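Purine nucleoside phosphorylase (Thermus thermophilus, PDB 1ODJ) probably catalyses the reversible phosphorolysis of purine nucleosides, splitting the glycosidic bond with phosphate to release the free base and ribose 1-phosphate. Local coordinates at residues Arg16-Gly21 with Val86-Ala91; Leu103-Gly108 with Tyr146-Gly151; Val153-Ala158 with Ala177-Ala182. One frame throughout, in Å; residues are numbered along the deposited sequence.

Interaction 1 (Arg16-Gly21 with Val86-Ala91). With GMP (guanosine), chain H; SO4 (sulfate ion), chain G.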
loop_
_atom_site.group_PDB
_atom_site.type_symbol
_atom_site.label_atom_id
_atom_site.label_comp_id
_atom_site.label_asym_id
_atom_site.label_seq_id
_atom_site.Cartn_x
_atom_site.Cartn_y
_atom_site.Cartn_z
ATOM N N ARG A 16 -15.883 -34.504 7.911
ATOM C CA ARG A 16 -15.287 -34.347 6.587
ATOM C C ARG A 16 -16.307 -33.699 5.656
ATOM O O ARG A 16 -17.466 -34.144 5.558
ATOM C CB ARG A 16 -14.860 -35.719 6.068
ATOM C CG ARG A 16 -14.052 -36.501 7.091
ATOM C CD ARG A 16 -13.779 -37.921 6.658
ATOM N NE ARG A 16 -12.905 -38.608 7.609
ATOM C CZ ARG A 16 -13.202 -38.849 8.884
ATOM N NH1 ARG A 16 -12.326 -39.484 9.652
ATOM N NH2 ARG A 16 -14.364 -38.466 9.398
ATOM N N VAL A 17 -15.873 -32.636 4.982
ATOM C CA VAL A 17 -16.738 -31.877 4.095
ATOM C C VAL A 17 -16.125 -31.513 2.750
ATOM O O VAL A 17 -14.958 -31.103 2.682
ATOM C CB VAL A 17 -17.161 -30.552 4.770
ATOM C CG1 VAL A 17 -18.076 -29.744 3.826
ATOM C CG2 VAL A 17 -17.832 -30.841 6.123
ATOM N N LEU A 18 -16.923 -31.674 1.690
ATOM C CA LEU A 18 -16.515 -31.284 0.344
ATOM C C LEU A 18 -17.196 -29.932 0.136
ATOM O O LEU A 18 -18.358 -29.752 0.507
ATOM C CB LEU A 18 -17.010 -32.271 -0.728
ATOM C CG LEU A 18 -16.377 -33.663 -0.785
ATOM C CD1 LEU A 18 -16.755 -34.329 -2.104
ATOM C CD2 LEU A 18 -14.875 -33.565 -0.665
ATOM N N LEU A 19 -16.468 -28.979 -0.438
ATOM C CA LEU A 19 -17.012 -27.647 -0.666
ATOM C C LEU A 19 -17.072 -27.289 -2.132
ATOM O O LEU A 19 -16.093 -26.815 -2.698
ATOM C CB LEU A 19 -16.178 -26.582 0.055
ATOM C CG LEU A 19 -15.904 -26.709 1.556
ATOM C CD1 LEU A 19 -14.931 -25.602 1.969
ATOM C CD2 LEU A 19 -17.203 -26.611 2.347
ATOM N N PRO A 20 -18.207 -27.567 -2.785
ATOM C CA PRO A 20 -18.329 -27.218 -4.201
ATOM C C PRO A 20 -18.882 -25.787 -4.234
ATOM O O PRO A 20 -19.642 -25.396 -3.333
ATOM C CB PRO A 20 -19.335 -28.243 -4.717
ATOM C CG PRO A 20 -20.216 -28.458 -3.536
ATOM C CD PRO A 20 -19.232 -28.551 -2.398
ATOM N N GLY A 21 -18.500 -25.000 -5.235
ATOM C CA GLY A 21 -19.004 -23.633 -5.310
ATOM C C GLY A 21 -20.456 -23.503 -5.782
ATOM O O GLY A 21 -21.205 -22.659 -5.284
ATOM N N VAL A 86 -12.462 -29.978 2.042
ATOM C CA VAL A 86 -11.813 -30.033 0.730
ATOM C C VAL A 86 -12.676 -29.330 -0.319
ATOM O O VAL A 86 -13.797 -29.758 -0.600
ATOM C CB VAL A 86 -11.581 -31.492 0.255
ATOM C CG1 VAL A 86 -10.992 -31.493 -1.132
ATOM C CG2 VAL A 86 -10.654 -32.225 1.228
ATOM N N ARG A 87 -12.152 -28.246 -0.882
ATOM C CA ARG A 87 -12.867 -27.509 -1.908
ATOM C C ARG A 87 -12.790 -28.319 -3.190
ATOM O O ARG A 87 -11.713 -28.753 -3.582
ATOM C CB ARG A 87 -12.223 -26.137 -2.135
ATOM C CG ARG A 87 -12.845 -25.352 -3.293
ATOM C CD ARG A 87 -12.295 -23.934 -3.417
ATOM N NE ARG A 87 -12.094 -23.583 -4.816
ATOM C CZ ARG A 87 -13.077 -23.448 -5.699
ATOM N NH1 ARG A 87 -14.335 -23.616 -5.323
ATOM N NH2 ARG A 87 -12.800 -23.196 -6.972
ATOM N N VAL A 88 -13.939 -28.561 -3.812
ATOM C CA VAL A 88 -13.986 -29.289 -5.078
ATOM C C VAL A 88 -14.639 -28.331 -6.088
ATOM O O VAL A 88 -15.862 -28.198 -6.153
ATOM C CB VAL A 88 -14.801 -30.627 -4.973
ATOM C CG1 VAL A 88 -13.870 -31.786 -4.590
ATOM C CG2 VAL A 88 -15.899 -30.497 -3.942
ATOM N N GLY A 89 -13.812 -27.640 -6.862
ATOM C CA GLY A 89 -14.363 -26.685 -7.814
ATOM C C GLY A 89 -13.717 -26.646 -9.184
ATOM O O GLY A 89 -12.930 -27.529 -9.527
ATOM N N THR A 90 -14.051 -25.610 -9.955
ATOM C CA THR A 90 -13.522 -25.424 -11.307
ATOM C C THR A 90 -12.603 -24.223 -11.361
ATOM O O THR A 90 -12.548 -23.444 -10.412
ATOM C CB THR A 90 -14.641 -25.187 -12.299
ATOM O OG1 THR A 90 -15.396 -24.041 -11.883
ATOM C CG2 THR A 90 -15.547 -26.395 -12.366
ATOM N N ALA A 91 -11.888 -24.060 -12.472
ATOM C CA ALA A 91 -10.969 -22.940 -12.602
ATOM C C ALA A 91 -10.573 -22.626 -14.040
ATOM O O ALA A 91 -10.579 -23.497 -14.897
ATOM C CB ALA A 91 -9.710 -23.198 -11.753
HETATM O "O5'" GMP H . -17.544 -19.217 -12.574
HETATM C "C5'" GMP H . -16.702 -18.571 -11.638
HETATM C "C4'" GMP H . -16.598 -19.577 -10.491
HETATM O "O4'" GMP H . -15.998 -20.873 -10.855
HETATM C "C3'" GMP H . -15.721 -19.083 -9.348
HETATM O "O3'" GMP H . -16.429 -19.456 -8.131
HETATM C "C2'" GMP H . -14.366 -19.820 -9.470
HETATM O "O2'" GMP H . -13.905 -20.447 -8.267
HETATM C "C1'" GMP H . -14.570 -20.759 -10.701
HETATM N N9 GMP H . -13.874 -20.348 -11.967
HETATM C C8 GMP H . -13.870 -21.103 -13.119
HETATM N N7 GMP H . -13.205 -20.557 -14.095
HETATM C C5 GMP H . -12.731 -19.359 -13.572
HETATM C C6 GMP H . -11.938 -18.338 -14.185
HETATM O O6 GMP H . -11.492 -18.292 -15.342
HETATM N N1 GMP H . -11.682 -17.292 -13.308
HETATM C C2 GMP H . -12.118 -17.229 -12.012
HETATM N N2 GMP H . -11.759 -16.124 -11.338
HETATM N N3 GMP H . -12.858 -18.172 -11.421
HETATM C C4 GMP H . -13.126 -19.205 -12.257
HETATM S S SO4 G . -16.643 -23.549 -8.614
HETATM O O1 SO4 G . -15.161 -23.425 -8.626
HETATM O O2 SO4 G . -17.051 -24.323 -7.430
HETATM O O3 SO4 G . -17.084 -24.239 -9.840
HETATM O O4 SO4 G . -17.273 -22.215 -8.533
HETATM O O HOH W 1 -15.688 -23.777 -2.427
#
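Three backbone hydrogen bonds, between Val17 and Leu19 on one strand and Val86 and Val88 on the other, set Leu18 beside Val86 and Leu19 beside Arg87 in parallel register. Val86 N gives to Val17 O at 2.8 Å, nearly in line with the carbonyl (C=O...N 169°), Leu19 N to Val86 O, and Val88 N to Leu19 O. This last donor stands 58° out of the carbonyl plane. CA-H...O contacts fill the gaps between these bonds, including Pro20 CA to Val88 O at 3.3 Å.

The apolar side-chain pairs gather about Leu18, Val86 and Val88. Leu18 and Val86 lie side by side, CD2 of Leu18 being 4.0 Å from CB of Val86, while Val88 CG2 reaches Leu18 CB and lies by Pro20 CD. Helix 214-232 covers this face through Ala228 and Leu229.

Both segments lead into the site that holds guanosine and a sulfate, in the central sheet of this phosphorylase-superfamily fold; the sulfate is consistent with a phosphate pocket.

Polar contacts dominate that end. The Arg87 chain is bent at chi3 (140°), which turns the guanidinium to the sulfate, NH2 meeting O1 at 2.9 Å in the guanidinium plane. Sulfate O1 also takes Thr90 N, and O3 takes Thr90 OG1 at 2.7 Å. Gly21 N adds a weak bond to O2; Arg25 and, from the second subunit, Arg44 also bond the sulfate. A water bridges Leu19 O to Arg87 NH1, and Glu179 and Glu181 form salt bridges with Arg87. A leucine here has no guanidinium, and would probably leave sulfate O1 held less firmly and both glutamates without their cationic mate.

Interaction 2 (Leu103-Gly108 with Tyr146-Gly151)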
loop_
_atom_site.group_PDB
_atom_site.type_symbol
_atom_site.label_atom_id
_atom_site.label_comp_id
_atom_site.label_asym_id
_atom_site.label_seq_id
_atom_site.Cartn_x
_atom_site.Cartn_y
_atom_site.Cartn_z
ATOM N N LEU A 103 -7.149 -31.981 -13.921
ATOM C CA LEU A 103 -7.326 -31.655 -12.507
ATOM C C LEU A 103 -6.123 -30.904 -11.958
ATOM O O LEU A 103 -5.000 -31.056 -12.444
ATOM C CB LEU A 103 -7.495 -32.922 -11.660
ATOM C CG LEU A 103 -8.498 -33.970 -12.116
ATOM C CD1 LEU A 103 -8.355 -35.217 -11.241
ATOM C CD2 LEU A 103 -9.897 -33.387 -12.056
ATOM N N ILE A 104 -6.374 -30.104 -10.933
ATOM C CA ILE A 104 -5.312 -29.369 -10.263
ATOM C C ILE A 104 -5.413 -29.542 -8.753
ATOM O O ILE A 104 -6.440 -29.226 -8.157
ATOM C CB ILE A 104 -5.367 -27.860 -10.528
ATOM C CG1 ILE A 104 -5.303 -27.574 -12.033
ATOM C CG2 ILE A 104 -4.209 -27.186 -9.799
ATOM C CD1 ILE A 104 -5.338 -26.105 -12.368
ATOM N N VAL A 105 -4.353 -30.075 -8.152
ATOM C CA VAL A 105 -4.279 -30.222 -6.707
ATOM C C VAL A 105 -3.538 -28.945 -6.337
ATOM O O VAL A 105 -2.370 -28.778 -6.688
ATOM C CB VAL A 105 -3.444 -31.436 -6.290
ATOM C CG1 VAL A 105 -3.453 -31.560 -4.790
ATOM C CG2 VAL A 105 -4.023 -32.695 -6.892
ATOM N N ALA A 106 -4.248 -28.040 -5.666
ATOM C CA ALA A 106 -3.722 -26.748 -5.264
ATOM C C ALA A 106 -2.708 -26.800 -4.136
ATOM O O ALA A 106 -3.052 -27.020 -2.970
ATOM C CB ALA A 106 -4.865 -25.844 -4.876
ATOM N N GLN A 107 -1.448 -26.581 -4.506
ATOM C CA GLN A 107 -0.339 -26.563 -3.566
ATOM C C GLN A 107 -0.389 -25.296 -2.715
ATOM O O GLN A 107 0.149 -25.253 -1.600
ATOM C CB GLN A 107 0.982 -26.610 -4.337
ATOM C CG GLN A 107 2.219 -26.487 -3.473
ATOM C CD GLN A 107 3.477 -26.465 -4.296
ATOM O OE1 GLN A 107 3.455 -26.083 -5.469
ATOM N NE2 GLN A 107 4.588 -26.852 -3.688
ATOM N N GLY A 108 -1.046 -24.271 -3.256
ATOM C CA GLY A 108 -1.170 -22.989 -2.575
ATOM C C GLY A 108 -2.005 -22.028 -3.407
ATOM O O GLY A 108 -2.334 -22.335 -4.561
ATOM N N TYR A 146 -5.473 -40.977 -12.319
ATOM C CA TYR A 146 -6.085 -39.875 -13.038
ATOM C C TYR A 146 -4.989 -38.836 -13.180
ATOM O O TYR A 146 -4.375 -38.420 -12.196
ATOM C CB TYR A 146 -7.255 -39.306 -12.245
ATOM C CG TYR A 146 -8.449 -40.212 -12.203
ATOM C CD1 TYR A 146 -9.196 -40.356 -11.032
ATOM C CD2 TYR A 146 -8.865 -40.896 -13.342
ATOM C CE1 TYR A 146 -10.336 -41.161 -10.994
ATOM C CE2 TYR A 146 -10.001 -41.700 -13.320
ATOM C CZ TYR A 146 -10.730 -41.829 -12.146
ATOM O OH TYR A 146 -11.849 -42.632 -12.120
ATOM N N PRO A 147 -4.705 -38.422 -14.412
ATOM C CA PRO A 147 -3.665 -37.427 -14.664
ATOM C C PRO A 147 -4.014 -36.072 -14.037
ATOM O O PRO A 147 -5.191 -35.700 -13.962
ATOM C CB PRO A 147 -3.617 -37.387 -16.179
ATOM C CG PRO A 147 -5.057 -37.633 -16.547
ATOM C CD PRO A 147 -5.413 -38.773 -15.650
ATOM N N HIS A 148 -2.994 -35.332 -13.601
ATOM C CA HIS A 148 -3.231 -34.043 -12.958
ATOM C C HIS A 148 -2.047 -33.078 -12.936
ATOM O O HIS A 148 -0.964 -33.372 -13.431
ATOM C CB HIS A 148 -3.651 -34.291 -11.518
ATOM C CG HIS A 148 -2.659 -35.103 -10.742
ATOM N ND1 HIS A 148 -2.290 -36.379 -11.116
ATOM C CD2 HIS A 148 -1.961 -34.824 -9.616
ATOM C CE1 HIS A 148 -1.410 -36.850 -10.251
ATOM N NE2 HIS A 148 -1.194 -35.927 -9.332
ATOM N N ARG A 149 -2.271 -31.913 -12.345
ATOM C CA ARG A 149 -1.215 -30.922 -12.189
ATOM C C ARG A 149 -1.178 -30.541 -10.720
ATOM O O ARG A 149 -2.210 -30.505 -10.053
ATOM C CB ARG A 149 -1.490 -29.670 -13.013
ATOM C CG ARG A 149 -1.539 -29.908 -14.501
ATOM C CD ARG A 149 -0.218 -30.391 -15.064
ATOM N NE ARG A 149 -0.275 -30.327 -16.519
ATOM C CZ ARG A 149 -0.213 -29.194 -17.211
ATOM N NH1 ARG A 149 -0.076 -28.032 -16.579
ATOM N NH2 ARG A 149 -0.327 -29.218 -18.531
ATOM N N VAL A 150 0.017 -30.265 -10.224
ATOM C CA VAL A 150 0.198 -29.867 -8.843
ATOM C C VAL A 150 0.917 -28.535 -8.818
ATOM O O VAL A 150 2.045 -28.439 -9.288
ATOM C CB VAL A 150 1.057 -30.872 -8.081
ATOM C CG1 VAL A 150 1.120 -30.469 -6.609
ATOM C CG2 VAL A 150 0.497 -32.284 -8.268
ATOM N N GLY A 151 0.272 -27.511 -8.273
ATOM C CA GLY A 151 0.905 -26.214 -8.205
ATOM C C GLY A 151 0.014 -25.126 -7.641
ATOM O O GLY A 151 -0.965 -25.398 -6.937
#
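Leu103 O receives Arg149 N at 2.9 Å, and Arg149 O in turn takes Val105 N at 2.9 Å, the latter nearly straight at the carbonyl (C=O...N 169°). These two bonds bracket Ile104 and Arg149 in a parallel ladder, an extension of the mixed sheet with axes 24° apart. Val105 pairs with Val150 through a weaker bond, Gly151 N to Val105 O at 3.3 Å, whereas Gln107 N meets Gly151 O at 2.7 Å, so the ladder is uneven just where both chains turn a corner.

The closely packed part centres on Leu103 and Gly151. Leu103 CB lies 4.1 Å from His148 CB, and Gln107 CB sits 3.5 Å from Gly151 O while its amide is spent on Pro129 and Arg190 of the third subunit. Val105 CG2 comes obliquely to CD2 of the His148 ring at 4.0 Å. That ring is swung between the backbone N and carbonyl carbon (chi1 56°), where ND1 makes a weak bond to Tyr146 O and the ring meets Trp138 of helix 131-143.

The solvent side is looser. Pro147 is exposed and points away, and Arg149 keeps CB and CG near Leu103 O.

The strand pairing therefore rests on backbone bonds and apolar contact, with the charged end of Arg149 led away to long, weak ion pairs with Glu102 and Asp97 and the Gln107 amide used between subunits.

Interaction 3 (Val153-Ala158 with Ala177-Ala182). With GMP (guanosine), chain H.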
loop_
_atom_site.group_PDB
_atom_site.type_symbol
_atom_site.label_atom_id
_atom_site.label_comp_id
_atom_site.label_asym_id
_atom_site.label_seq_id
_atom_site.Cartn_x
_atom_site.Cartn_y
_atom_site.Cartn_z
ATOM N N VAL A 153 -2.591 -21.813 -7.739
ATOM C CA VAL A 153 -3.747 -21.281 -8.442
ATOM C C VAL A 153 -3.807 -19.874 -7.864
ATOM O O VAL A 153 -3.103 -19.567 -6.902
ATOM C CB VAL A 153 -5.051 -22.014 -8.091
ATOM C CG1 VAL A 153 -4.909 -23.482 -8.401
ATOM C CG2 VAL A 153 -5.411 -21.784 -6.626
ATOM N N ALA A 154 -4.621 -19.009 -8.441
ATOM C CA ALA A 154 -4.720 -17.664 -7.905
ATOM C C ALA A 154 -6.174 -17.381 -7.574
ATOM O O ALA A 154 -7.074 -17.690 -8.354
ATOM C CB ALA A 154 -4.175 -16.650 -8.903
ATOM N N SER A 155 -6.402 -16.817 -6.400
ATOM C CA SER A 155 -7.760 -16.509 -5.986
ATOM C C SER A 155 -8.029 -15.028 -6.171
ATOM O O SER A 155 -7.442 -14.203 -5.468
ATOM C CB SER A 155 -7.971 -16.887 -4.509
ATOM O OG SER A 155 -7.818 -18.284 -4.296
ATOM N N GLU A 156 -8.903 -14.687 -7.113
ATOM C CA GLU A 156 -9.239 -13.289 -7.324
ATOM C C GLU A 156 -10.672 -12.966 -6.895
ATOM O O GLU A 156 -11.437 -13.857 -6.524
ATOM C CB GLU A 156 -9.011 -12.883 -8.789
ATOM C CG GLU A 156 -9.771 -13.701 -9.821
ATOM C CD GLU A 156 -9.505 -13.217 -11.245
ATOM O OE1 GLU A 156 -10.048 -13.825 -12.190
ATOM O OE2 GLU A 156 -8.758 -12.229 -11.428
ATOM N N ASP A 157 -11.015 -11.681 -6.943
ATOM C CA ASP A 157 -12.334 -11.187 -6.561
ATOM C C ASP A 157 -13.196 -10.816 -7.758
ATOM O O ASP A 157 -14.381 -11.119 -7.796
ATOM C CB ASP A 157 -12.184 -9.953 -5.670
ATOM C CG ASP A 157 -11.921 -10.309 -4.227
ATOM O OD1 ASP A 157 -11.443 -9.433 -3.474
ATOM O OD2 ASP A 157 -12.207 -11.462 -3.836
ATOM N N ALA A 158 -12.583 -10.148 -8.727
ATOM C CA ALA A 158 -13.277 -9.688 -9.915
ATOM C C ALA A 158 -13.061 -10.609 -11.095
ATOM O O ALA A 158 -12.051 -10.508 -11.789
ATOM C CB ALA A 158 -12.810 -8.287 -10.266
ATOM N N ALA A 177 -3.825 -21.591 -12.682
ATOM C CA ALA A 177 -5.180 -21.197 -13.027
ATOM C C ALA A 177 -5.819 -20.265 -12.009
ATOM O O ALA A 177 -5.331 -20.097 -10.886
ATOM C CB ALA A 177 -6.039 -22.432 -13.206
ATOM N N PHE A 178 -6.935 -19.669 -12.415
ATOM C CA PHE A 178 -7.652 -18.732 -11.568
ATOM C C PHE A 178 -8.973 -19.292 -11.059
ATOM O O PHE A 178 -9.677 -20.007 -11.782
ATOM C CB PHE A 178 -7.894 -17.407 -12.323
ATOM C CG PHE A 178 -6.647 -16.570 -12.518
ATOM C CD1 PHE A 178 -5.615 -16.997 -13.361
ATOM C CD2 PHE A 178 -6.499 -15.359 -11.857
ATOM C CE1 PHE A 178 -4.452 -16.228 -13.540
ATOM C CE2 PHE A 178 -5.337 -14.585 -12.031
ATOM C CZ PHE A 178 -4.316 -15.028 -12.876
ATOM N N GLU A 179 -9.278 -18.970 -9.800
ATOM C CA GLU A 179 -10.512 -19.384 -9.138
ATOM C C GLU A 179 -10.909 -18.335 -8.089
ATOM O O GLU A 179 -10.273 -17.291 -7.993
ATOM C CB GLU A 179 -10.368 -20.798 -8.529
ATOM C CG GLU A 179 -9.158 -21.056 -7.639
ATOM C CD GLU A 179 -9.458 -20.871 -6.166
ATOM O OE1 GLU A 179 -9.067 -19.821 -5.611
ATOM O OE2 GLU A 179 -10.091 -21.772 -5.563
ATOM N N MET A 180 -11.950 -18.594 -7.307
ATOM C CA MET A 180 -12.402 -17.590 -6.345
ATOM C C MET A 180 -12.743 -18.039 -4.927
ATOM O O MET A 180 -13.682 -17.516 -4.337
ATOM C CB MET A 180 -13.616 -16.837 -6.931
ATOM C CG MET A 180 -13.264 -15.883 -8.083
ATOM S SD MET A 180 -14.670 -15.291 -9.109
ATOM C CE MET A 180 -15.678 -14.406 -7.846
ATOM N N GLU A 181 -12.000 -18.997 -4.370
ATOM C CA GLU A 181 -12.271 -19.452 -3.001
ATOM C C GLU A 181 -11.087 -19.972 -2.217
ATOM O O GLU A 181 -10.977 -19.700 -1.023
ATOM C CB GLU A 181 -13.345 -20.531 -2.982
ATOM C CG GLU A 181 -14.727 -20.010 -3.243
ATOM C CD GLU A 181 -14.994 -19.894 -4.706
ATOM O OE1 GLU A 181 -15.946 -19.172 -5.083
ATOM O OE2 GLU A 181 -14.244 -20.539 -5.475
ATOM N N ALA A 182 -10.215 -20.724 -2.882
ATOM C CA ALA A 182 -9.050 -21.316 -2.239
ATOM C C ALA A 182 -8.367 -20.473 -1.148
ATOM O O ALA A 182 -8.372 -20.858 0.029
ATOM C CB ALA A 182 -8.023 -21.749 -3.301
HETATM O "O5'" GMP H . -17.544 -19.217 -12.574
HETATM C "C5'" GMP H . -16.702 -18.571 -11.638
HETATM C "C4'" GMP H . -16.598 -19.577 -10.491
HETATM O "O4'" GMP H . -15.998 -20.873 -10.855
HETATM C "C3'" GMP H . -15.721 -19.083 -9.348
HETATM O "O3'" GMP H . -16.429 -19.456 -8.131
HETATM C "C2'" GMP H . -14.366 -19.820 -9.470
HETATM O "O2'" GMP H . -13.905 -20.447 -8.267
HETATM C "C1'" GMP H . -14.570 -20.759 -10.701
HETATM N N9 GMP H . -13.874 -20.348 -11.967
HETATM C C8 GMP H . -13.870 -21.103 -13.119
HETATM N N7 GMP H . -13.205 -20.557 -14.095
HETATM C C5 GMP H . -12.731 -19.359 -13.572
HETATM C C6 GMP H . -11.938 -18.338 -14.185
HETATM O O6 GMP H . -11.492 -18.292 -15.342
HETATM N N1 GMP H . -11.682 -17.292 -13.308
HETATM C C2 GMP H . -12.118 -17.229 -12.012
HETATM N N2 GMP H . -11.759 -16.124 -11.338
HETATM N N3 GMP H . -12.858 -18.172 -11.421
HETATM C C4 GMP H . -13.126 -19.205 -12.257
#
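Ala154 and Phe178 pair across two parallel strands of a beta-alpha-beta unit, whose crossover runs through helix 164-171. Backbone bonds set the register: Ala154 N to Ala177 O at 2.8 Å, Glu179 N to Ala154 O, and Glu156 N to Glu179 O, each nearly in line with its carbonyl.

The methyl of Ala154 rests over the Phe178 ring in a CH-pi contact, 4.1 Å from CB to the ring centroid and 19° off its normal. The Glu156 side chain crosses that of Phe178 at about a right angle, the carboxylate and ring planes being 54° apart. On the opposite face Ser155 OG gives a hydrogen bond to Glu179 OE1; its 2.4 Å is unusually short and the exact value doubtful.

Guanosine occupies the end of the pair. Glu156, its chain extended beyond CG, takes N2 of the base on OE1 at 3.0 Å, while Thr162 holds OE2. The ribose O2' receives Met180 N and gives to Glu181 OE2 at 2.8 Å; Gly66 N holds the other oxygen of Glu181. Met180 SD packs near the ribose and the exocyclic amine of the base.

A further shell positions these groups. Glu179 is bent at chi2 (95°), bringing its carboxylate back toward the start of helix 182-192. Glu181 N also gives to Glu179 OE1, and Ala182 N reaches Glu179 OE2 at 2.9 Å on the syn lone pair.

Interactions 1 and 3 are wholly buried and share the guanosine site, whereas interaction 2 lies farther from the chain centre and is only partly buried. All three pair parallel strands of one mixed sheet. Strands 84-93 and 175-179 are antiparallel neighbours in it, and the 2.8 Å salt bridge from Arg87 NE to Glu179 OE2 ties interaction 1 to interaction 3. Interaction 2 meets interaction 3 through apolar groups, Ile104 CD1 lying 3.8 Å from Ala177 CB, and a probable backbone hydrogen bond from Val153 N to Gly108 O; it does not touch interaction 1. Charge follows place: paired and ligand-directed inside the pocket, weakly paired at the outer strand 148-150.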